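Local coordinates for protein gingipain R2 Pro-Domain (Porphyromonas gingivalis, PDB 4IEF) that is the prodomain of an arginine-specific cysteine protease and, as other protease prodomains do, probably holds the enzyme latent until it is removed, at residues A[64-77]-A[144-158]. Residues are numbered along the deposited sequence; the frame is centred on the assembly and turned at random.
Sequences PILPILSRSLAVSE and VRGQVVNFAPLQYNP
R145 reaches S76 by a chain extended as far as NE: CG lies trans to the backbone N (chi1 -171°), and the next two torsions keep the chain straight, laying CD along the backbone of S76 and E77. NH1 donates to S76 O at 2.7 Å; the carbonyl oxygen sits at the guanidinium edge, in its plane, although the donor stands above the carbonyl plane of S76. On S70, OG swings beside its own backbone N (chi1 -62°) and donates to N150 OD1 at 2.8 Å, tilted 21° from that carbonyl plane. Strands 69-74 and 144-151 run antiparallel from L69-F151 to A74-G146. Their ladder alternates hydrogen-bonded pairs (L69 with F151, R71 with V149, L73 with Q147) with non-hydrogen-bonded ones, and V75 N to R145 O carries it one bond further. L69, L73, V149 and F151 share one face, where L73 CD1 lies 3.9 Å from V149 CG1. Strand 144-157 also pairs with 133-141 and 162-176, so the ladder attaches 69-74 to the main antiparallel sheet. Beyond A152 a water bridges P67 O and L154 N, 2.9 Å from the latter. Apolar contacts take over there, L66 CD2 lying 3.7 Å from Y156 CB and P64 CG meeting the edge of the Y156 ring, 3.6 Å from CD2, while the Y156 hydroxyl is hydrogen-bonded to V96 O. On the opposite face of the sheet, S70 OG and N150 OD1 are each also hydrogen-bonded to a basic side chain of another protein's chain, perhaps the protease domain, and S72 OG to an acidic one. The S70-N150 bond thus links the strands and presents an oxygen pair to that partner, while R145, hydrogen-bonded to S76 O and R79 O (NH1), Q181 O (NH2) and N182 O (NE), probably finds its positive charge partly offset by these carbonyl dipoles.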
ATOM      1  N   PRO A  64      23.030  20.989   2.327  1.00 30.46           N
ATOM      2  CA  PRO A  64      22.030  21.530   3.269  1.00 30.09           C
ATOM      3  C   PRO A  64      20.667  20.833   3.229  1.00 32.15           C
ATOM      4  O   PRO A  64      20.206  20.472   2.151  1.00 31.48           O
ATOM      5  CB  PRO A  64      21.907  23.001   2.851  1.00 32.74           C
ATOM      6  CG  PRO A  64      23.193  23.313   2.161  1.00 38.14           C
ATOM      7  CD  PRO A  64      23.583  22.053   1.459  1.00 33.10           C
ATOM      8  N   ILE A  65      20.042  20.622   4.418  1.00 28.01           N
ATOM      9  CA  ILE A  65      18.694  20.038   4.528  1.00 26.66           C
ATOM     10  C   ILE A  65      17.735  21.102   4.028  1.00 30.97           C
ATOM     11  O   ILE A  65      17.523  22.114   4.693  1.00 29.21           O
ATOM     12  CB  ILE A  65      18.327  19.534   5.954  1.00 28.75           C
ATOM     13  CG1 ILE A  65      19.256  18.378   6.388  1.00 27.51           C
ATOM     14  CG2 ILE A  65      16.826  19.117   6.040  1.00 28.61           C
ATOM     15  CD1 ILE A  65      19.231  18.040   7.865  1.00 22.87           C
ATOM     16  N   LEU A  66      17.246  20.921   2.807  1.00 29.69           N
ATOM     17  CA  LEU A  66      16.342  21.873   2.188  1.00 29.39           C
ATOM     18  C   LEU A  66      15.121  21.108   1.681  1.00 31.38           C
ATOM     19  O   LEU A  66      15.088  20.679   0.519  1.00 29.99           O
ATOM     20  CB  LEU A  66      17.067  22.670   1.087  1.00 30.03           C
ATOM     21  CG  LEU A  66      18.292  23.491   1.575  1.00 35.11           C
ATOM     22  CD1 LEU A  66      19.253  23.794   0.445  1.00 35.80           C
ATOM     23  CD2 LEU A  66      17.867  24.744   2.351  1.00 36.81           C
ATOM     24  N   PRO A  67      14.128  20.892   2.589  1.00 26.17           N
ATOM     25  CA  PRO A  67      12.939  20.102   2.227  1.00 25.18           C
ATOM     26  C   PRO A  67      12.196  20.599   1.001  1.00 29.47           C
ATOM     27  O   PRO A  67      12.175  21.793   0.715  1.00 30.49           O
ATOM     28  CB  PRO A  67      12.047  20.204   3.467  1.00 26.76           C
ATOM     29  CG  PRO A  67      12.981  20.457   4.573  1.00 30.74           C
ATOM     30  CD  PRO A  67      14.066  21.314   4.003  1.00 26.96           C
ATOM     31  N   ILE A  68      11.599  19.647   0.274  1.00 25.80           N
ATOM     32  CA  ILE A  68      10.828  19.891  -0.937  1.00 26.15           C
ATOM     33  C   ILE A  68       9.377  19.421  -0.749  1.00 30.02           C
ATOM     34  O   ILE A  68       9.082  18.642   0.159  1.00 28.95           O
ATOM     35  CB  ILE A  68      11.485  19.204  -2.179  1.00 28.85           C
ATOM     36  CG1 ILE A  68      11.415  17.658  -2.109  1.00 28.21           C
ATOM     37  CG2 ILE A  68      12.920  19.734  -2.453  1.00 29.04           C
ATOM     38  CD1 ILE A  68      11.373  16.968  -3.492  1.00 32.32           C
ATOM     39  N   LEU A  69       8.486  19.897  -1.612  1.00 27.35           N
ATOM     40  CA  LEU A  69       7.094  19.475  -1.643  1.00 27.65           C
ATOM     41  C   LEU A  69       6.838  18.886  -3.021  1.00 31.04           C
ATOM     42  O   LEU A  69       7.128  19.529  -4.031  1.00 30.82           O
ATOM     43  CB  LEU A  69       6.126  20.624  -1.316  1.00 28.22           C
ATOM     44  CG  LEU A  69       4.682  20.204  -1.061  1.00 32.63           C
ATOM     45  CD1 LEU A  69       4.075  21.053   0.010  1.00 32.99           C
ATOM     46  CD2 LEU A  69       3.844  20.255  -2.347  1.00 34.67           C
ATOM     47  N   SER A  70       6.310  17.661  -3.058  1.00 27.13           N
ATOM     48  CA  SER A  70       6.061  16.948  -4.310  1.00 26.77           C
ATOM     49  C   SER A  70       4.586  16.634  -4.508  1.00 32.68           C
ATOM     50  O   SER A  70       3.889  16.274  -3.554  1.00 30.99           O
ATOM     51  CB  SER A  70       6.870  15.658  -4.352  1.00 27.27           C
ATOM     52  OG  SER A  70       8.264  15.915  -4.304  1.00 29.93           O
ATOM     53  N   ARG A  71       4.117  16.799  -5.762  1.00 31.08           N
ATOM     54  CA  ARG A  71       2.744  16.536  -6.177  1.00 31.77           C
ATOM     55  C   ARG A  71       2.720  15.864  -7.540  1.00 35.40           C
ATOM     56  O   ARG A  71       3.496  16.223  -8.434  1.00 35.14           O
ATOM     57  CB  ARG A  71       1.900  17.830  -6.203  1.00 32.92           C
ATOM     58  CG  ARG A  71       1.467  18.341  -4.832  1.00 34.53           C
ATOM     59  CD  ARG A  71       0.540  17.380  -4.098  1.00 31.20           C
ATOM     60  NE  ARG A  71       0.191  17.888  -2.771  1.00 34.97           N
ATOM     61  CZ  ARG A  71      -0.883  18.623  -2.505  1.00 48.16           C
ATOM     62  NH1 ARG A  71      -1.746  18.926  -3.469  1.00 34.61           N
ATOM     63  NH2 ARG A  71      -1.112  19.053  -1.271  1.00 29.16           N
ATOM     64  N   SER A  72       1.815  14.899  -7.697  1.00 31.93           N
ATOM     65  CA  SER A  72       1.663  14.123  -8.925  1.00 31.21           C
ATOM     66  C   SER A  72       0.637  14.749  -9.845  1.00 35.14           C
ATOM     67  O   SER A  72      -0.412  15.225  -9.392  1.00 34.48           O
ATOM     68  CB  SER A  72       1.278  12.683  -8.606  1.00 32.80           C
ATOM     69  OG  SER A  72       2.284  12.056  -7.826  1.00 39.29           O
ATOM     70  N   LEU A  73       0.944  14.742 -11.146  1.00 31.60           N
ATOM     71  CA  LEU A  73       0.055  15.279 -12.162  1.00 32.01           C
ATOM     72  C   LEU A  73      -0.149  14.296 -13.297  1.00 35.60           C
ATOM     73  O   LEU A  73       0.798  13.621 -13.709  1.00 34.24           O
ATOM     74  CB  LEU A  73       0.602  16.599 -12.746  1.00 32.22           C
ATOM     75  CG  LEU A  73       0.716  17.819 -11.820  1.00 36.39           C
ATOM     76  CD1 LEU A  73       1.652  18.857 -12.422  1.00 36.47           C
ATOM     77  CD2 LEU A  73      -0.659  18.435 -11.529  1.00 37.04           C
ATOM     78  N   ALA A  74      -1.392  14.219 -13.800  1.00 31.79           N
ATOM     79  CA  ALA A  74      -1.730  13.465 -15.003  1.00 32.33           C
ATOM     80  C   ALA A  74      -1.216  14.325 -16.180  1.00 36.95           C
ATOM     81  O   ALA A  74      -1.629  15.483 -16.309  1.00 36.50           O
ATOM     82  CB  ALA A  74      -3.238  13.228 -15.077  1.00 33.44           C
ATOM     83  N   VAL A  75      -0.224  13.820 -16.950  1.00 33.71           N
ATOM     84  CA  VAL A  75       0.425  14.608 -18.016  1.00 34.07           C
ATOM     85  C   VAL A  75       0.151  14.043 -19.445  1.00 39.38           C
ATOM     86  O   VAL A  75      -0.708  13.170 -19.612  1.00 39.70           O
ATOM     87  CB  VAL A  75       1.959  14.771 -17.749  1.00 36.69           C
ATOM     88  CG1 VAL A  75       2.230  15.619 -16.507  1.00 35.10           C
ATOM     89  CG2 VAL A  75       2.673  13.421 -17.656  1.00 36.08           C
ATOM     90  N   SER A  76       0.871  14.578 -20.468  1.00 36.33           N
ATOM     91  CA  SER A  76       0.760  14.174 -21.877  1.00 37.19           C
ATOM     92  C   SER A  76       1.105  12.698 -22.063  1.00 42.92           C
ATOM     93  O   SER A  76       1.953  12.165 -21.357  1.00 41.43           O
ATOM     94  CB  SER A  76       1.659  15.033 -22.763  1.00 39.35           C
ATOM     95  OG  SER A  76       1.594  14.623 -24.121  1.00 42.50           O
ATOM     96  N   GLU A  77       0.452  12.056 -23.031  1.00 42.13           N
ATOM     97  CA  GLU A  77       0.618  10.637 -23.339  1.00 42.08           C
ATOM     98  C   GLU A  77       1.846  10.367 -24.221  1.00 45.19           C
ATOM     99  O   GLU A  77       2.416   9.276 -24.143  1.00 43.82           O
ATOM    100  CB  GLU A  77      -0.649  10.103 -24.045  1.00 44.66           C
ATOM    101  CG  GLU A  77      -1.911  10.077 -23.189  1.00 57.02           C
ATOM    102  CD  GLU A  77      -2.593  11.399 -22.879  1.00 84.02           C
ATOM    103  OE1 GLU A  77      -2.554  12.320 -23.728  1.00 79.07           O
ATOM    104  OE2 GLU A  77      -3.180  11.507 -21.778  1.00 80.64           O
ATOM    105  N   VAL A 144      -2.966   5.950 -17.378  1.00 37.41           N
ATOM    106  CA  VAL A 144      -2.632   7.374 -17.253  1.00 36.40           C
ATOM    107  C   VAL A 144      -1.111   7.570 -17.098  1.00 38.62           C
ATOM    108  O   VAL A 144      -0.485   6.930 -16.247  1.00 36.61           O
ATOM    109  CB  VAL A 144      -3.414   8.070 -16.095  1.00 39.24           C
ATOM    110  CG1 VAL A 144      -3.061   9.555 -16.013  1.00 38.80           C
ATOM    111  CG2 VAL A 144      -4.925   7.904 -16.257  1.00 39.98           C
ATOM    112  N   ARG A 145      -0.533   8.464 -17.929  1.00 34.94           N
ATOM    113  CA  ARG A 145       0.876   8.845 -17.856  1.00 33.48           C
ATOM    114  C   ARG A 145       0.961   9.988 -16.857  1.00 35.53           C
ATOM    115  O   ARG A 145       0.252  10.984 -16.995  1.00 35.91           O
ATOM    116  CB  ARG A 145       1.460   9.227 -19.239  1.00 32.59           C
ATOM    117  CG  ARG A 145       2.989   9.408 -19.233  1.00 33.40           C
ATOM    118  CD  ARG A 145       3.562   9.497 -20.630  1.00 34.12           C
ATOM    119  NE  ARG A 145       4.986   9.851 -20.652  1.00 38.32           N
ATOM    120  CZ  ARG A 145       5.462  11.078 -20.860  1.00 48.73           C
ATOM    121  NH1 ARG A 145       4.633  12.101 -21.025  1.00 33.79           N
ATOM    122  NH2 ARG A 145       6.769  11.292 -20.890  1.00 38.71           N
ATOM    123  N   GLY A 146       1.763   9.798 -15.822  1.00 29.93           N
ATOM    124  CA  GLY A 146       1.930  10.781 -14.763  1.00 28.97           C
ATOM    125  C   GLY A 146       3.343  11.303 -14.632  1.00 31.99           C
ATOM    126  O   GLY A 146       4.296  10.696 -15.140  1.00 32.06           O
ATOM    127  N   GLN A 147       3.475  12.443 -13.947  1.00 27.33           N
ATOM    128  CA  GLN A 147       4.757  13.078 -13.661  1.00 26.36           C
ATOM    129  C   GLN A 147       4.639  13.908 -12.378  1.00 29.86           C
ATOM    130  O   GLN A 147       3.633  14.593 -12.168  1.00 29.26           O
ATOM    131  CB  GLN A 147       5.260  13.926 -14.841  1.00 27.87           C
ATOM    132  CG  GLN A 147       6.780  14.084 -14.818  1.00 33.77           C
ATOM    133  CD  GLN A 147       7.396  14.537 -16.115  1.00 49.28           C
ATOM    134  OE1 GLN A 147       6.717  14.788 -17.108  1.00 48.32           O
ATOM    135  NE2 GLN A 147       8.715  14.649 -16.133  1.00 40.06           N
ATOM    136  N   VAL A 148       5.666  13.826 -11.521  1.00 26.35           N
ATOM    137  CA  VAL A 148       5.690  14.538 -10.245  1.00 26.30           C
ATOM    138  C   VAL A 148       6.429  15.871 -10.394  1.00 31.39           C
ATOM    139  O   VAL A 148       7.551  15.905 -10.906  1.00 31.07           O
ATOM    140  CB  VAL A 148       6.298  13.665  -9.114  1.00 29.37           C
ATOM    141  CG1 VAL A 148       6.396  14.440  -7.798  1.00 28.51           C
ATOM    142  CG2 VAL A 148       5.493  12.380  -8.922  1.00 29.16           C
ATOM    143  N   VAL A 149       5.783  16.962  -9.944  1.00 28.83           N
ATOM    144  CA  VAL A 149       6.377  18.297  -9.910  1.00 29.30           C
ATOM    145  C   VAL A 149       6.903  18.534  -8.468  1.00 32.05           C
ATOM    146  O   VAL A 149       6.200  18.246  -7.497  1.00 30.53           O
ATOM    147  CB  VAL A 149       5.437  19.435 -10.434  1.00 34.11           C
ATOM    148  CG1 VAL A 149       4.170  19.596  -9.591  1.00 33.72           C
ATOM    149  CG2 VAL A 149       6.186  20.762 -10.560  1.00 34.51           C
ATOM    150  N   ASN A 150       8.153  18.999  -8.343  1.00 29.22           N
ATOM    151  CA  ASN A 150       8.779  19.268  -7.045  1.00 28.40           C
ATOM    152  C   ASN A 150       9.048  20.755  -6.844  1.00 33.03           C
ATOM    153  O   ASN A 150       9.669  21.403  -7.691  1.00 32.08           O
ATOM    154  CB  ASN A 150      10.096  18.491  -6.900  1.00 27.12           C
ATOM    155  CG  ASN A 150      10.007  17.082  -7.422  1.00 43.48           C
ATOM    156  OD1 ASN A 150       9.249  16.258  -6.902  1.00 36.31           O
ATOM    157  ND2 ASN A 150      10.703  16.806  -8.517  1.00 30.81           N
ATOM    158  N   PHE A 151       8.592  21.280  -5.706  1.00 29.72           N
ATOM    159  CA  PHE A 151       8.853  22.657  -5.299  1.00 29.65           C
ATOM    160  C   PHE A 151       9.990  22.652  -4.309  1.00 33.13           C
ATOM    161  O   PHE A 151       9.936  21.879  -3.355  1.00 33.25           O
ATOM    162  CB  PHE A 151       7.609  23.291  -4.657  1.00 31.44           C
ATOM    163  CG  PHE A 151       6.410  23.440  -5.556  1.00 33.26           C
ATOM    164  CD1 PHE A 151       5.401  22.482  -5.558  1.00 35.52           C
ATOM    165  CD2 PHE A 151       6.273  24.553  -6.381  1.00 35.46           C
ATOM    166  CE1 PHE A 151       4.272  22.637  -6.371  1.00 37.15           C
ATOM    167  CE2 PHE A 151       5.149  24.707  -7.189  1.00 38.75           C
ATOM    168  CZ  PHE A 151       4.156  23.749  -7.179  1.00 36.76           C
ATOM    169  N   ALA A 152      11.027  23.470  -4.535  1.00 28.55           N
ATOM    170  CA  ALA A 152      12.159  23.611  -3.616  1.00 27.41           C
ATOM    171  C   ALA A 152      12.124  25.061  -3.080  1.00 31.86           C
ATOM    172  O   ALA A 152      12.765  25.951  -3.647  1.00 31.18           O
ATOM    173  CB  ALA A 152      13.474  23.274  -4.316  1.00 27.75           C
ATOM    174  N   PRO A 153      11.290  25.333  -2.043  1.00 29.72           N
ATOM    175  CA  PRO A 153      11.125  26.718  -1.575  1.00 30.63           C
ATOM    176  C   PRO A 153      12.196  27.202  -0.596  1.00 35.79           C
ATOM    177  O   PRO A 153      12.098  28.328  -0.093  1.00 36.33           O
ATOM    178  CB  PRO A 153       9.761  26.682  -0.893  1.00 32.13           C
ATOM    179  CG  PRO A 153       9.669  25.304  -0.341  1.00 35.38           C
ATOM    180  CD  PRO A 153      10.419  24.409  -1.279  1.00 30.71           C
ATOM    181  N   LEU A 154      13.200  26.364  -0.314  1.00 31.60           N
ATOM    182  CA  LEU A 154      14.278  26.730   0.589  1.00 31.52           C
ATOM    183  C   LEU A 154      15.608  26.638  -0.166  1.00 34.70           C
ATOM    184  O   LEU A 154      16.059  25.548  -0.527  1.00 33.68           O
ATOM    185  CB  LEU A 154      14.258  25.860   1.866  1.00 30.93           C
ATOM    186  CG  LEU A 154      12.990  25.953   2.737  1.00 35.48           C
ATOM    187  CD1 LEU A 154      12.979  24.884   3.786  1.00 34.79           C
ATOM    188  CD2 LEU A 154      12.850  27.328   3.397  1.00 37.66           C
ATOM    189  N   GLN A 155      16.180  27.809  -0.471  1.00 30.84           N
ATOM    190  CA  GLN A 155      17.438  27.957  -1.203  1.00 29.81           C
ATOM    191  C   GLN A 155      18.474  28.543  -0.243  1.00 32.08           C
ATOM    192  O   GLN A 155      18.218  29.565   0.388  1.00 31.61           O
ATOM    193  CB  GLN A 155      17.251  28.815  -2.465  1.00 31.45           C
ATOM    194  CG  GLN A 155      16.172  28.299  -3.435  1.00 31.96           C
ATOM    195  CD  GLN A 155      16.550  27.060  -4.215  1.00 41.29           C
ATOM    196  OE1 GLN A 155      17.682  26.903  -4.681  1.00 36.33           O
ATOM    197  NE2 GLN A 155      15.584  26.172  -4.426  1.00 30.61           N
ATOM    198  N   TYR A 156      19.606  27.853  -0.069  1.00 27.36           N
ATOM    199  CA  TYR A 156      20.607  28.254   0.910  1.00 26.66           C
ATOM    200  C   TYR A 156      22.005  28.299   0.335  1.00 31.90           C
ATOM    201  O   TYR A 156      22.480  27.326  -0.264  1.00 30.62           O
ATOM    202  CB  TYR A 156      20.558  27.289   2.119  1.00 25.82           C
ATOM    203  CG  TYR A 156      21.582  27.532   3.210  1.00 26.87           C
ATOM    204  CD1 TYR A 156      21.488  28.638   4.050  1.00 29.13           C
ATOM    205  CD2 TYR A 156      22.599  26.613   3.455  1.00 27.44           C
ATOM    206  CE1 TYR A 156      22.409  28.849   5.075  1.00 28.97           C
ATOM    207  CE2 TYR A 156      23.523  26.809   4.481  1.00 28.19           C
ATOM    208  CZ  TYR A 156      23.423  27.929   5.289  1.00 36.58           C
ATOM    209  OH  TYR A 156      24.334  28.116   6.304  1.00 39.93           O
ATOM    210  N   ASN A 157      22.659  29.450   0.540  1.00 31.26           N
ATOM    211  CA  ASN A 157      24.043  29.690   0.171  1.00 32.51           C
ATOM    212  C   ASN A 157      24.877  29.421   1.431  1.00 37.76           C
ATOM    213  O   ASN A 157      24.733  30.157   2.408  1.00 37.42           O
ATOM    214  CB  ASN A 157      24.241  31.110  -0.382  1.00 34.53           C
ATOM    215  CG  ASN A 157      25.607  31.364  -0.996  1.00 51.40           C
ATOM    216  OD1 ASN A 157      26.660  31.008  -0.445  1.00 47.09           O
ATOM    217  ND2 ASN A 157      25.621  32.017  -2.148  1.00 36.03           N
ATOM    218  N   PRO A 158      25.697  28.340   1.460  1.00 35.01           N
ATOM    219  CA  PRO A 158      26.453  28.015   2.686  1.00 35.04           C
ATOM    220  C   PRO A 158      27.591  28.979   3.035  1.00 40.16           C
ATOM    221  O   PRO A 158      27.894  29.145   4.218  1.00 40.54           O
ATOM    222  CB  PRO A 158      27.016  26.620   2.398  1.00 36.10           C
ATOM    223  CG  PRO A 158      26.289  26.118   1.200  1.00 39.65           C
ATOM    224  CD  PRO A 158      25.939  27.332   0.410  1.00 35.85           C
TER
HETATM  225  O   HOH W   1      13.680  23.579  -0.843  1.00 21.02           O